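Actin-related protein 8 (Homo sapiens, PDB 4FO0) binds ATP, shows low basal ATPase activity without polymerizing, and is a proposed core component of the INO80 chromatin remodeling complex. Local coordinates at residues V179-A184 with V218-M223; G168-V173 with K211-E216; F16-H21 with K187-P192. All coordinates share one frame; numbering follows the deposited sequence.

Contacts 1 and 2 join the same two helices, 170-187 and 211-225, at points about 12 Å apart between centres, yet differ in burial. Contact 1 is buried, with a tryptophan meeting the side-chain ends of a methionine and an isoleucine; contact 2 lies at the surface, and there one leucine rests against the carbon and nitrogen atoms of polar residues. Contact 3 is core again and purely aliphatic: it joins strand 17-21 to the loop that follows helix 170-187. It adjoins contact 1, since Trp181 packs on Ile20 and the carbonyl oxygen of Ala184 on Leu189, whereas contacts 2 and 3 do not touch.

Contact 1. Residues V179-A184 with V218-M223; sequences VIWSHA and VNMILM
Trp181 reaches from helix 170-187 to meet Met220 and Ile221 of helix 211-225, and the benzo part of its indole does all the touching. CZ3 of Trp181 lies 3.6 Å from CE of Met220, with CE3 of the same ring equally near that methyl, which approaches obliquely. CD1 of Ile221 arrives instead at the ring edge, in the indole plane, 3.8 Å from CZ3 of Trp181. Met220 leaves its helix with CG anti to the backbone N (chi1 -179°) and bends at its last torsion (chi3 49°), which brings CE round to the indole. All three residues are buried in this helix-helix contact beside the sheet of the actin fold, the Trp181 side chain about 11 Å from the bound ATP. The looser side is the outer face of helix 170-187, where His183 is partly exposed. Replacing Trp181 by an alanine is likely to open a gap beside Met220 and Ile221 and to leave His42 without the hydrogen bond it shares with the indole NE1. Strand 38-47 flanks helix 170-187 through His42 and Ile44, while helix 211-225 packs on strand 229-234 through Ile230 and on helix 574-580 through Trp577.

Contact 2. Residues G168-V173 with K211-E216; sequences GSLTAV and KQHVKE
Leu170 carries the whole contact from its side, spreading its two methyls over three polar residues of helix 211-225. The van der Waals contacts begin at His213: CD1 of Leu170 comes obliquely to the imidazole, 4.0 Å from CD2 of His213 and slightly farther from its NE2. The second methyl, CD2 of Leu170, is 4.3 Å from CG of Glu216, with the carboxylate OE2 about as near, and so lies alongside the bent end of that side chain. With CG anti to the backbone N (chi1 -179°), the branch point of Leu170 is carried outward, and the fork there sends CD1 to His213 and CD2 toward Gln212 and Glu216. Both helices belong to the actin fold: helix 211-225 is the crossover of a beta-alpha-beta unit between the parallel strands 200-205 and 229-234, and helix 170-187 precedes that unit in the chain. The closest approach is made by the Gln212 amide, which comes at Leu170 from the opposite direction and brings its NE2 to 3.4 Å from CD2 of Leu170 at the exposed margin. The one side-chain hydrogen bond within the two segments is a helix cap. Ser169 is the N-cap of helix 170-187, and its OG accepts from N of Ala172 at 2.9 Å with an N-H...O angle of 154°, capping the first turn, from which Leu170 projects. Leu160 of strand 159-160 touches both Leu170 and His213.

Contact 3. Residues F16-H21 with K187-P192; sequences FIIVIH and KYLEIP
Ile18 sits on strand 17-21 of the large mixed sheet of the actin fold and meets Leu189 and Ile191, in the loop that leads from helix 170-187 to strand 200-205. That loop returns the chain to the sheet, where 200-205 runs parallel to 17-21 and Ile18 shares backbone hydrogen bonds with Arg200 and Ile202. One methyl of Ile18 serves both partners. CD1 of Ile18 lies 3.5 Å from CD1 of Leu189, the two side chains reaching toward each other tip to tip. Ile191 approaches in the same manner, its CD1 3.9 Å from CD1 of Ile18. Ile18 has CG1 anti to the carbonyl carbon, and a bend at chi2 (-62°) turns CD1 toward the pair; Ile191, by contrast, is extended at chi2 (179°), which carries its own CD1 out to the meeting point. Between the two loop residues the chain turns at Glu190, the first residue after the helix to leave helical geometry, with a positive phi of 50°. Leu189 and Ile191 thus face the strand while Glu190 between them is exposed. Tyr199 touches both Ile18 and Ile191, and Arg31 of strand 26-31 packs on Ile191 and gives a weak hydrogen bond to the carbonyl of Leu189. Because the contact between strand and loop consists of methyl groups alone, its hold rests on burial and shape, with nothing directional to fix the three tips.

Contact 1. Residues V179-A184 with V218-M223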
loop_
_atom_site.group_PDB
_atom_site.type_symbol
_atom_site.label_atom_id
_atom_site.label_comp_id
_atom_site.label_asym_id
_atom_site.label_seq_id
_atom_site.Cartn_x
_atom_site.Cartn_y
_atom_site.Cartn_z
ATOM N N VAL A 179 -10.200 -5.555 -17.229
ATOM C CA VAL A 179 -10.498 -6.943 -16.936
ATOM C C VAL A 179 -10.535 -7.199 -15.423
ATOM O O VAL A 179 -11.464 -7.831 -14.917
ATOM C CB VAL A 179 -9.515 -7.889 -17.627
ATOM C CG1 VAL A 179 -9.727 -9.326 -17.159
ATOM C CG2 VAL A 179 -9.682 -7.789 -19.130
ATOM N N ILE A 180 -9.535 -6.706 -14.700
ATOM C CA ILE A 180 -9.510 -6.899 -13.257
ATOM C C ILE A 180 -10.717 -6.240 -12.570
ATOM O O ILE A 180 -11.394 -6.869 -11.757
ATOM C CB ILE A 180 -8.199 -6.397 -12.638
ATOM C CG1 ILE A 180 -7.006 -7.188 -13.180
ATOM C CG2 ILE A 180 -8.236 -6.514 -11.117
ATOM C CD1 ILE A 180 -5.659 -6.620 -12.731
ATOM N N TRP A 181 -10.993 -4.984 -12.902
ATOM C CA TRP A 181 -12.104 -4.280 -12.281
ATOM C C TRP A 181 -13.450 -4.869 -12.659
ATOM O O TRP A 181 -14.329 -4.988 -11.818
ATOM C CB TRP A 181 -12.074 -2.781 -12.592
ATOM C CG TRP A 181 -10.907 -2.111 -11.975
ATOM C CD1 TRP A 181 -9.879 -2.720 -11.313
ATOM C CD2 TRP A 181 -10.616 -0.708 -11.964
ATOM N NE1 TRP A 181 -8.971 -1.788 -10.891
ATOM C CE2 TRP A 181 -9.395 -0.544 -11.280
ATOM C CE3 TRP A 181 -11.263 0.422 -12.472
ATOM C CZ2 TRP A 181 -8.810 0.709 -11.085
ATOM C CZ3 TRP A 181 -10.690 1.662 -12.271
ATOM C CH2 TRP A 181 -9.472 1.799 -11.586
ATOM N N SER A 182 -13.614 -5.244 -13.921
ATOM C CA SER A 182 -14.878 -5.819 -14.351
ATOM C C SER A 182 -15.137 -7.158 -13.670
ATOM O O SER A 182 -16.236 -7.408 -13.174
ATOM C CB SER A 182 -14.894 -5.959 -15.858
ATOM O OG SER A 182 -14.555 -4.708 -16.427
ATOM N N HIS A 183 -14.123 -8.011 -13.635
ATOM C CA HIS A 183 -14.223 -9.287 -12.934
ATOM C C HIS A 183 -14.687 -9.111 -11.483
ATOM O O HIS A 183 -15.504 -9.882 -10.988
ATOM C CB HIS A 183 -12.879 -10.028 -12.986
ATOM C CG HIS A 183 -12.849 -11.290 -12.186
ATOM N ND1 HIS A 183 -13.374 -12.478 -12.650
ATOM C CD2 HIS A 183 -12.364 -11.550 -10.946
ATOM C CE1 HIS A 183 -13.209 -13.416 -11.731
ATOM N NE2 HIS A 183 -12.597 -12.880 -10.688
ATOM N N ALA A 184 -14.172 -8.095 -10.799
ATOM C CA ALA A 184 -14.484 -7.920 -9.382
ATOM C C ALA A 184 -15.935 -7.504 -9.190
ATOM O O ALA A 184 -16.614 -7.955 -8.271
ATOM C CB ALA A 184 -13.574 -6.909 -8.767
ATOM N N VAL A 218 -10.739 7.430 -16.382
ATOM C CA VAL A 218 -12.046 8.023 -16.532
ATOM C C VAL A 218 -12.657 7.588 -17.857
ATOM O O VAL A 218 -13.821 7.190 -17.922
ATOM C CB VAL A 218 -11.956 9.545 -16.517
ATOM C CG1 VAL A 218 -13.295 10.144 -16.910
ATOM C CG2 VAL A 218 -11.500 10.029 -15.147
ATOM N N ASN A 219 -11.870 7.652 -18.924
ATOM C CA ASN A 219 -12.399 7.235 -20.209
ATOM C C ASN A 219 -12.815 5.775 -20.149
ATOM O O ASN A 219 -13.854 5.381 -20.674
ATOM C CB ASN A 219 -11.405 7.490 -21.340
ATOM C CG ASN A 219 -11.965 7.094 -22.687
ATOM O OD1 ASN A 219 -12.805 7.792 -23.262
ATOM N ND2 ASN A 219 -11.520 5.955 -23.191
ATOM N N MET A 220 -12.005 4.979 -19.473
ATOM C CA MET A 220 -12.287 3.569 -19.352
ATOM C C MET A 220 -13.589 3.359 -18.576
ATOM O O MET A 220 -14.470 2.629 -19.025
ATOM C CB MET A 220 -11.116 2.836 -18.688
ATOM C CG MET A 220 -11.369 1.359 -18.561
ATOM S SD MET A 220 -10.432 0.542 -17.272
ATOM C CE MET A 220 -10.721 1.600 -15.853
ATOM N N ILE A 221 -13.708 3.995 -17.414
ATOM C CA ILE A 221 -14.917 3.872 -16.598
ATOM C C ILE A 221 -16.199 4.208 -17.364
ATOM O O ILE A 221 -17.163 3.442 -17.371
ATOM C CB ILE A 221 -14.881 4.814 -15.387
ATOM C CG1 ILE A 221 -13.705 4.477 -14.476
ATOM C CG2 ILE A 221 -16.172 4.695 -14.625
ATOM C CD1 ILE A 221 -13.728 3.055 -14.038
ATOM N N LEU A 222 -16.203 5.375 -17.999
ATOM C CA LEU A 222 -17.389 5.879 -18.672
ATOM C C LEU A 222 -17.656 5.197 -20.015
ATOM O O LEU A 222 -18.755 4.687 -20.255
ATOM C CB LEU A 222 -17.280 7.400 -18.849
ATOM C CG LEU A 222 -17.310 8.174 -17.532
ATOM C CD1 LEU A 222 -17.213 9.651 -17.791
ATOM C CD2 LEU A 222 -18.572 7.850 -16.749
ATOM N N MET A 223 -16.644 5.174 -20.877
ATOM C CA MET A 223 -16.808 4.690 -22.243
ATOM C C MET A 223 -16.694 3.171 -22.408
ATOM O O MET A 223 -17.475 2.562 -23.126
ATOM C CB MET A 223 -15.826 5.397 -23.194
ATOM C CG MET A 223 -16.001 6.911 -23.313
ATOM S SD MET A 223 -17.703 7.475 -23.626
ATOM C CE MET A 223 -18.411 7.266 -21.999
#

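Contact 2. Residues G168-V173 with K211-E216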
loop_
_atom_site.group_PDB
_atom_site.type_symbol
_atom_site.label_atom_id
_atom_site.label_comp_id
_atom_site.label_asym_id
_atom_site.label_seq_id
_atom_site.Cartn_x
_atom_site.Cartn_y
_atom_site.Cartn_z
ATOM N N GLY A 168 3.175 -4.199 -20.872
ATOM C CA GLY A 168 3.800 -2.991 -20.361
ATOM C C GLY A 168 3.434 -1.686 -21.046
ATOM O O GLY A 168 3.788 -0.611 -20.563
ATOM N N SER A 169 2.741 -1.765 -22.175
ATOM C CA SER A 169 2.266 -0.553 -22.825
ATOM C C SER A 169 1.123 0.063 -22.036
ATOM O O SER A 169 0.470 -0.609 -21.243
ATOM C CB SER A 169 1.734 -0.890 -24.203
ATOM O OG SER A 169 0.575 -1.675 -24.068
ATOM N N LEU A 170 0.852 1.337 -22.277
ATOM C CA LEU A 170 -0.316 1.960 -21.677
ATOM C C LEU A 170 -1.598 1.190 -22.034
ATOM O O LEU A 170 -2.444 0.955 -21.173
ATOM C CB LEU A 170 -0.433 3.412 -22.108
ATOM C CG LEU A 170 -1.617 4.175 -21.511
ATOM C CD1 LEU A 170 -1.618 4.088 -19.999
ATOM C CD2 LEU A 170 -1.500 5.598 -21.931
ATOM N N THR A 171 -1.740 0.772 -23.288
ATOM C CA THR A 171 -2.981 0.112 -23.680
ATOM C C THR A 171 -3.155 -1.239 -23.012
ATOM O O THR A 171 -4.270 -1.635 -22.667
ATOM C CB THR A 171 -3.108 -0.059 -25.198
ATOM O OG1 THR A 171 -2.037 -0.875 -25.670
ATOM C CG2 THR A 171 -3.062 1.292 -25.883
ATOM N N ALA A 172 -2.055 -1.947 -22.828
ATOM C CA ALA A 172 -2.136 -3.254 -22.210
ATOM C C ALA A 172 -2.517 -3.085 -20.756
ATOM O O ALA A 172 -3.300 -3.869 -20.230
ATOM C CB ALA A 172 -0.826 -3.981 -22.320
ATOM N N VAL A 173 -1.948 -2.068 -20.111
ATOM C CA VAL A 173 -2.211 -1.830 -18.698
ATOM C C VAL A 173 -3.693 -1.525 -18.501
ATOM O O VAL A 173 -4.330 -2.034 -17.580
ATOM C CB VAL A 173 -1.396 -0.646 -18.139
ATOM C CG1 VAL A 173 -1.959 -0.217 -16.790
ATOM C CG2 VAL A 173 0.065 -1.004 -18.028
ATOM N N LYS A 211 -2.045 13.226 -14.917
ATOM C CA LYS A 211 -3.236 13.687 -15.640
ATOM C C LYS A 211 -3.611 12.771 -16.796
ATOM O O LYS A 211 -4.764 12.362 -16.932
ATOM C CB LYS A 211 -3.055 15.112 -16.158
ATOM C CG LYS A 211 -3.020 16.178 -15.077
ATOM C CD LYS A 211 -2.735 17.542 -15.699
ATOM C CE LYS A 211 -2.515 18.614 -14.639
ATOM N NZ LYS A 211 -1.359 18.310 -13.739
ATOM N N GLN A 212 -2.635 12.441 -17.631
ATOM C CA GLN A 212 -2.914 11.590 -18.770
ATOM C C GLN A 212 -3.564 10.270 -18.370
ATOM O O GLN A 212 -4.527 9.821 -18.993
ATOM C CB GLN A 212 -1.638 11.310 -19.551
ATOM C CG GLN A 212 -1.935 10.937 -20.998
ATOM C CD GLN A 212 -1.108 9.768 -21.493
ATOM O OE1 GLN A 212 0.023 9.547 -21.046
ATOM N NE2 GLN A 212 -1.676 9.003 -22.423
ATOM N N HIS A 213 -3.014 9.651 -17.331
ATOM C CA HIS A 213 -3.454 8.337 -16.881
ATOM C C HIS A 213 -4.816 8.353 -16.245
ATOM O O HIS A 213 -5.611 7.435 -16.453
ATOM C CB HIS A 213 -2.458 7.766 -15.889
ATOM C CG HIS A 213 -1.157 7.407 -16.513
ATOM N ND1 HIS A 213 -0.035 7.098 -15.777
ATOM C CD2 HIS A 213 -0.797 7.316 -17.814
ATOM C CE1 HIS A 213 0.962 6.830 -16.600
ATOM N NE2 HIS A 213 0.523 6.949 -17.841
ATOM N N VAL A 214 -5.058 9.370 -15.424
ATOM C CA VAL A 214 -6.374 9.590 -14.848
ATOM C C VAL A 214 -7.390 9.773 -15.978
ATOM O O VAL A 214 -8.434 9.110 -16.003
ATOM C CB VAL A 214 -6.349 10.810 -13.950
ATOM C CG1 VAL A 214 -7.738 11.111 -13.396
ATOM C CG2 VAL A 214 -5.366 10.573 -12.844
ATOM N N LYS A 215 -7.061 10.651 -16.924
ATOM C CA LYS A 215 -7.886 10.848 -18.112
ATOM C C LYS A 215 -8.293 9.500 -18.706
ATOM O O LYS A 215 -9.475 9.218 -18.892
ATOM C CB LYS A 215 -7.121 11.673 -19.142
ATOM C CG LYS A 215 -7.900 12.011 -20.399
ATOM C CD LYS A 215 -6.983 12.527 -21.515
ATOM C CE LYS A 215 -6.281 11.383 -22.245
ATOM N NZ LYS A 215 -5.215 11.854 -23.180
ATOM N N GLU A 216 -7.300 8.663 -18.978
ATOM C CA GLU A 216 -7.520 7.343 -19.553
ATOM C C GLU A 216 -8.446 6.458 -18.730
ATOM O O GLU A 216 -9.227 5.682 -19.282
ATOM C CB GLU A 216 -6.183 6.620 -19.711
ATOM C CG GLU A 216 -5.273 7.203 -20.771
ATOM C CD GLU A 216 -5.759 6.906 -22.171
ATOM O OE1 GLU A 216 -6.722 6.116 -22.308
ATOM O OE2 GLU A 216 -5.180 7.461 -23.131
#

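Contact 3. Residues F16-H21 with K187-P192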
loop_
_atom_site.group_PDB
_atom_site.type_symbol
_atom_site.label_atom_id
_atom_site.label_comp_id
_atom_site.label_asym_id
_atom_site.label_seq_id
_atom_site.Cartn_x
_atom_site.Cartn_y
_atom_site.Cartn_z
ATOM N N PHE A 16 -26.208 2.397 -5.702
ATOM C CA PHE A 16 -25.913 2.457 -7.125
ATOM C C PHE A 16 -24.661 3.255 -7.429
ATOM O O PHE A 16 -24.409 3.645 -8.568
ATOM C CB PHE A 16 -27.122 2.986 -7.879
ATOM C CG PHE A 16 -28.257 2.039 -7.846
ATOM C CD1 PHE A 16 -28.324 1.002 -8.762
ATOM C CD2 PHE A 16 -29.215 2.123 -6.847
ATOM C CE1 PHE A 16 -29.354 0.091 -8.707
ATOM C CE2 PHE A 16 -30.246 1.217 -6.787
ATOM C CZ PHE A 16 -30.317 0.195 -7.718
ATOM N N ILE A 17 -23.867 3.475 -6.395
ATOM C CA ILE A 17 -22.592 4.124 -6.568
ATOM C C ILE A 17 -21.465 3.170 -6.198
ATOM O O ILE A 17 -21.377 2.719 -5.052
ATOM C CB ILE A 17 -22.546 5.385 -5.737
ATOM C CG1 ILE A 17 -23.563 6.382 -6.309
ATOM C CG2 ILE A 17 -21.130 5.940 -5.711
ATOM C CD1 ILE A 17 -23.771 7.597 -5.458
ATOM N N ILE A 18 -20.629 2.830 -7.178
ATOM C CA ILE A 18 -19.464 1.975 -6.920
ATOM C C ILE A 18 -18.241 2.806 -6.536
ATOM O O ILE A 18 -17.859 3.735 -7.257
ATOM C CB ILE A 18 -19.072 1.131 -8.127
ATOM C CG1 ILE A 18 -20.211 0.201 -8.540
ATOM C CG2 ILE A 18 -17.850 0.306 -7.792
ATOM C CD1 ILE A 18 -20.577 -0.775 -7.482
ATOM N N VAL A 19 -17.643 2.489 -5.390
ATOM C CA VAL A 19 -16.447 3.199 -4.945
ATOM C C VAL A 19 -15.196 2.369 -5.213
ATOM O O VAL A 19 -15.094 1.214 -4.782
ATOM C CB VAL A 19 -16.542 3.600 -3.467
ATOM C CG1 VAL A 19 -15.247 4.242 -2.993
ATOM C CG2 VAL A 19 -17.712 4.554 -3.271
ATOM N N ILE A 20 -14.256 2.959 -5.947
ATOM C CA ILE A 20 -13.076 2.226 -6.401
ATOM C C ILE A 20 -11.758 2.821 -5.920
ATOM O O ILE A 20 -11.397 3.955 -6.262
ATOM C CB ILE A 20 -13.044 2.123 -7.919
ATOM C CG1 ILE A 20 -14.390 1.607 -8.425
ATOM C CG2 ILE A 20 -11.886 1.220 -8.368
ATOM C CD1 ILE A 20 -14.513 1.597 -9.935
ATOM N N HIS A 21 -11.042 2.042 -5.119
ATOM C CA HIS A 21 -9.748 2.473 -4.616
ATOM C C HIS A 21 -8.671 1.492 -5.035
ATOM O O HIS A 21 -8.449 0.473 -4.376
ATOM C CB HIS A 21 -9.764 2.565 -3.103
ATOM C CG HIS A 21 -8.548 3.221 -2.541
ATOM N ND1 HIS A 21 -8.241 3.193 -1.194
ATOM C CD2 HIS A 21 -7.558 3.925 -3.140
ATOM C CE1 HIS A 21 -7.118 3.858 -0.992
ATOM N NE2 HIS A 21 -6.680 4.309 -2.156
ATOM N N LYS A 187 -18.173 -10.658 -9.951
ATOM C CA LYS A 187 -17.941 -11.774 -9.041
ATOM C C LYS A 187 -18.177 -11.474 -7.565
ATOM O O LYS A 187 -18.694 -12.315 -6.836
ATOM C CB LYS A 187 -16.528 -12.322 -9.227
ATOM C CG LYS A 187 -16.193 -13.490 -8.318
ATOM C CD LYS A 187 -15.976 -14.762 -9.130
ATOM C CE LYS A 187 -15.126 -15.764 -8.369
ATOM N NZ LYS A 187 -13.870 -15.119 -7.888
ATOM N N TYR A 188 -17.799 -10.286 -7.112
ATOM C CA TYR A 188 -17.886 -9.996 -5.685
ATOM C C TYR A 188 -19.042 -9.069 -5.359
ATOM O O TYR A 188 -19.683 -9.207 -4.322
ATOM C CB TYR A 188 -16.552 -9.464 -5.153
ATOM C CG TYR A 188 -15.437 -10.455 -5.375
ATOM C CD1 TYR A 188 -14.734 -10.477 -6.568
ATOM C CD2 TYR A 188 -15.118 -11.400 -4.409
ATOM C CE1 TYR A 188 -13.732 -11.396 -6.790
ATOM C CE2 TYR A 188 -14.116 -12.327 -4.622
ATOM C CZ TYR A 188 -13.426 -12.319 -5.816
ATOM O OH TYR A 188 -12.427 -13.237 -6.044
ATOM N N LEU A 189 -19.323 -8.137 -6.254
ATOM C CA LEU A 189 -20.437 -7.241 -6.041
ATOM C C LEU A 189 -21.651 -7.889 -6.672
ATOM O O LEU A 189 -22.780 -7.446 -6.483
ATOM C CB LEU A 189 -20.159 -5.886 -6.688
ATOM C CG LEU A 189 -18.811 -5.220 -6.375
ATOM C CD1 LEU A 189 -18.908 -3.724 -6.627
ATOM C CD2 LEU A 189 -18.328 -5.494 -4.949
ATOM N N GLU A 190 -21.400 -8.947 -7.435
ATOM C CA GLU A 190 -22.460 -9.638 -8.145
ATOM C C GLU A 190 -23.333 -8.671 -8.934
ATOM O O GLU A 190 -24.554 -8.681 -8.828
ATOM C CB GLU A 190 -23.293 -10.455 -7.168
ATOM C CG GLU A 190 -22.480 -11.536 -6.476
ATOM C CD GLU A 190 -23.315 -12.399 -5.551
ATOM O OE1 GLU A 190 -24.515 -12.100 -5.388
ATOM O OE2 GLU A 190 -22.771 -13.372 -4.984
ATOM N N ILE A 191 -22.686 -7.840 -9.732
ATOM C CA ILE A 191 -23.382 -6.904 -10.591
ATOM C C ILE A 191 -23.026 -7.210 -12.029
ATOM O O ILE A 191 -21.872 -7.084 -12.416
ATOM C CB ILE A 191 -22.960 -5.473 -10.277
ATOM C CG1 ILE A 191 -23.335 -5.130 -8.836
ATOM C CG2 ILE A 191 -23.588 -4.488 -11.258
ATOM C CD1 ILE A 191 -22.945 -3.743 -8.441
ATOM N N PRO A 192 -24.018 -7.635 -12.822
ATOM C CA PRO A 192 -23.794 -7.922 -14.241
ATOM C C PRO A 192 -23.319 -6.673 -14.958
ATOM O O PRO A 192 -23.817 -5.575 -14.698
ATOM C CB PRO A 192 -25.185 -8.321 -14.751
ATOM C CG PRO A 192 -25.931 -8.748 -13.530
ATOM C CD PRO A 192 -25.406 -7.895 -12.413
#